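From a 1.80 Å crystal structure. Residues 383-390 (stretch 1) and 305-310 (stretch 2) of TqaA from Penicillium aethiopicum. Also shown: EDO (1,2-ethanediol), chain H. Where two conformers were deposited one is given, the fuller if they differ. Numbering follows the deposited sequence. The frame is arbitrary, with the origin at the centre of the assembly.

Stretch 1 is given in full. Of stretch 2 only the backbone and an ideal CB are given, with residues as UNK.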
# COMPACT_ATOMS: atom_id res chain seq x y z
N PRO A 383 -5.30 3.29 17.34
CA PRO A 383 -5.03 3.58 15.94
C PRO A 383 -3.95 4.65 15.79
O PRO A 383 -3.73 5.46 16.71
CB PRO A 383 -6.36 4.10 15.44
CG PRO A 383 -6.90 4.86 16.63
CD PRO A 383 -6.43 4.09 17.86
N LEU A 384 -3.29 4.65 14.64
CA LEU A 384 -2.46 5.81 14.28
C LEU A 384 -3.35 6.90 13.70
O LEU A 384 -4.14 6.63 12.79
CB LEU A 384 -1.37 5.42 13.28
CG LEU A 384 -0.42 4.36 13.80
CD1 LEU A 384 0.40 3.75 12.66
CD2 LEU A 384 0.51 4.98 14.83
N SER A 385 -3.23 8.12 14.20
CA SER A 385 -4.16 9.17 13.78
C SER A 385 -3.59 10.01 12.64
O SER A 385 -4.33 10.73 11.96
CB SER A 385 -4.51 10.06 14.97
OG SER A 385 -3.34 10.63 15.51
N LEU A 386 -2.27 9.93 12.46
CA LEU A 386 -1.56 10.59 11.37
C LEU A 386 -0.56 9.62 10.79
O LEU A 386 0.22 9.01 11.53
CB LEU A 386 -0.84 11.86 11.87
CG LEU A 386 -0.00 12.55 10.79
CD1 LEU A 386 -0.91 13.22 9.76
CD2 LEU A 386 0.94 13.58 11.44
N ILE A 387 -0.59 9.45 9.47
CA ILE A 387 0.34 8.54 8.83
C ILE A 387 1.04 9.25 7.68
O ILE A 387 0.39 9.76 6.77
CB ILE A 387 -0.34 7.27 8.30
CG1 ILE A 387 -1.15 6.60 9.41
CG2 ILE A 387 0.70 6.32 7.66
CD1 ILE A 387 -1.86 5.32 9.00
N VAL A 388 2.37 9.27 7.74
CA VAL A 388 3.17 9.90 6.70
C VAL A 388 3.77 8.82 5.80
O VAL A 388 4.44 7.89 6.26
CB VAL A 388 4.28 10.73 7.30
CG1 VAL A 388 5.19 11.29 6.20
CG2 VAL A 388 3.66 11.85 8.15
N GLN A 389 3.50 8.95 4.50
CA GLN A 389 3.96 7.96 3.53
C GLN A 389 4.72 8.65 2.40
O GLN A 389 4.10 9.31 1.54
CB GLN A 389 2.78 7.18 2.95
CG GLN A 389 3.21 6.06 1.98
CD GLN A 389 2.08 5.08 1.71
OE1 GLN A 389 1.35 4.67 2.62
NE2 GLN A 389 1.95 4.66 0.45
N HIS A 390 6.04 8.50 2.38
CA HIS A 390 6.83 9.04 1.28
C HIS A 390 6.90 7.99 0.17
O HIS A 390 7.26 6.83 0.41
CB HIS A 390 8.25 9.41 1.71
CG HIS A 390 9.07 9.90 0.56
ND1 HIS A 390 8.71 11.03 -0.15
CD2 HIS A 390 10.14 9.38 -0.06
CE1 HIS A 390 9.58 11.20 -1.13
NE2 HIS A 390 10.47 10.22 -1.09
N UNK A 305 5.05 11.20 18.67
CA UNK A 305 4.95 9.91 18.02
C UNK A 305 3.86 10.00 16.98
O UNK A 305 2.77 10.46 17.28
CB UNK A 305 4.67 8.79 19.02
N UNK A 306 4.16 9.63 15.74
CA UNK A 306 3.10 9.57 14.73
C UNK A 306 3.34 8.34 13.85
O UNK A 306 4.35 7.66 13.98
CB UNK A 306 3.06 10.85 13.89
N UNK A 307 2.41 8.03 12.97
CA UNK A 307 2.59 6.83 12.16
C UNK A 307 3.32 7.12 10.87
O UNK A 307 3.30 8.25 10.37
CB UNK A 307 1.24 6.19 11.85
N UNK A 308 4.02 6.12 10.34
CA UNK A 308 4.56 6.25 8.99
C UNK A 308 4.58 4.89 8.31
O UNK A 308 4.52 3.85 8.97
CB UNK A 308 5.96 6.86 9.02
N UNK A 309 4.62 4.91 6.99
CA UNK A 309 4.61 3.70 6.17
C UNK A 309 6.03 3.21 5.91
O UNK A 309 6.90 3.99 5.51
CB UNK A 309 3.89 3.96 4.84
N UNK A 310 6.25 1.92 6.19
CA UNK A 310 7.51 1.26 5.89
C UNK A 310 7.22 0.17 4.86
O UNK A 310 6.08 -0.30 4.75
CB UNK A 310 8.16 0.68 7.15
C1 EDO H . -3.87 2.68 11.46
O1 EDO H . -3.97 2.54 12.87
C2 EDO H . -2.71 1.82 10.96
O2 EDO H . -2.93 0.43 11.24

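Stretch 2 runs parallel to L386 to H390, the axes 33° apart, and the backbone ladder sets what each position can hold.

Position 305 comes before the ladder. Its ideal CB points sideways and has nothing of stretch 1 within 5.5 Å, so this contact hardly constrains it; beta-branched residues would suit the extended backbone. It is V305.

At position 306 the CB again points sideways, 4.1 Å from L386 O. What stretch 1 offers nearby is apolar: the methyls of L386 and, farther along, those of V388. A large aliphatic or aromatic side chain could span both. The residue is F306, with chi1 in p. Its CB lies 4.2 Å from L386 CD2, while its ring reaches along the strand to bring CE2 4.0 Å from V388 CG2.

Position 307 is the most restrictive. An ideal CB would sit 2.7 Å from L384 CD1, a clash, with L386 O at 3.0 Å and I387 CG1 at 3.4 Å also tight. Phi/psi of -90/153 is ordinary strand geometry, so the backbone does not demand glycine; the crowding does. With G307, L384 CD1 settles 3.8 Å from G307 CA. G307 N donates to L386 O (2.8 Å), and G307 O accepts from V388 N (3.0 Å). I387 CA adds a CA-H...O contact to G307 O (3.3 Å).

Position 308 pairs with V388, and its CB shares that residue's face of the sheet. V388 O is 3.3 Å from the ideal CB, but beyond it stretch 1 offers nothing, so many side chains could fit if their ends lead away from stretch 1, polar or aromatic ones included. The residue is H308, given in one of two deposited conformers. With chi1 at 79° the end of its side chain leads away, and ND1 is hydrogen-bonded elsewhere in the structure. H308 CA makes a CA-H...O contact with V388 O at 3.2 Å.

Position 309 points toward stretch 1, with Q389 OE1 3.5 Å from the ideal CB and I387 CG2 at 4.9 Å. An acceptor so near calls for a short donor; serine or threonine would suit. T309, with chi1 in m, places OG1 2.8 Å from Q389 OE1, to which it donates, and 3.7 Å from I387 CG2. T309 N donates to V388 O at 3.1 Å, and a water bridges T309 O to H390 N.

At position 310 the CB points away, so stretch 1 sets no preference. It is V310.

Stretch 2 305-310: VFGHTV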
# COMPACT_ATOMS: atom_id res chain seq x y z
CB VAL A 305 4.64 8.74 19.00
CG1 VAL A 305 4.54 7.42 18.22
CG2 VAL A 305 5.74 8.65 20.07
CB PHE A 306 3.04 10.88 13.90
CG PHE A 306 4.36 11.31 13.30
CD1 PHE A 306 5.30 12.02 14.05
CD2 PHE A 306 4.67 10.99 11.98
CE1 PHE A 306 6.52 12.42 13.49
CE2 PHE A 306 5.89 11.37 11.41
CZ PHE A 306 6.82 12.08 12.17
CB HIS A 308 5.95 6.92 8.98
CG HIS A 308 7.09 6.01 9.35
ND1 HIS A 308 8.29 6.01 8.68
CD2 HIS A 308 7.22 5.11 10.36
CE1 HIS A 308 9.11 5.13 9.23
NE2 HIS A 308 8.48 4.56 10.25
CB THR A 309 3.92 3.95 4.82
OG1 THR A 309 2.62 4.51 5.07
CG2 THR A 309 3.79 2.65 4.05
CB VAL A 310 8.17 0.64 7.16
CG1 VAL A 310 8.52 1.80 8.17
CG2 VAL A 310 7.24 -0.39 7.80
O HOH W 1 7.23 6.39 4.09
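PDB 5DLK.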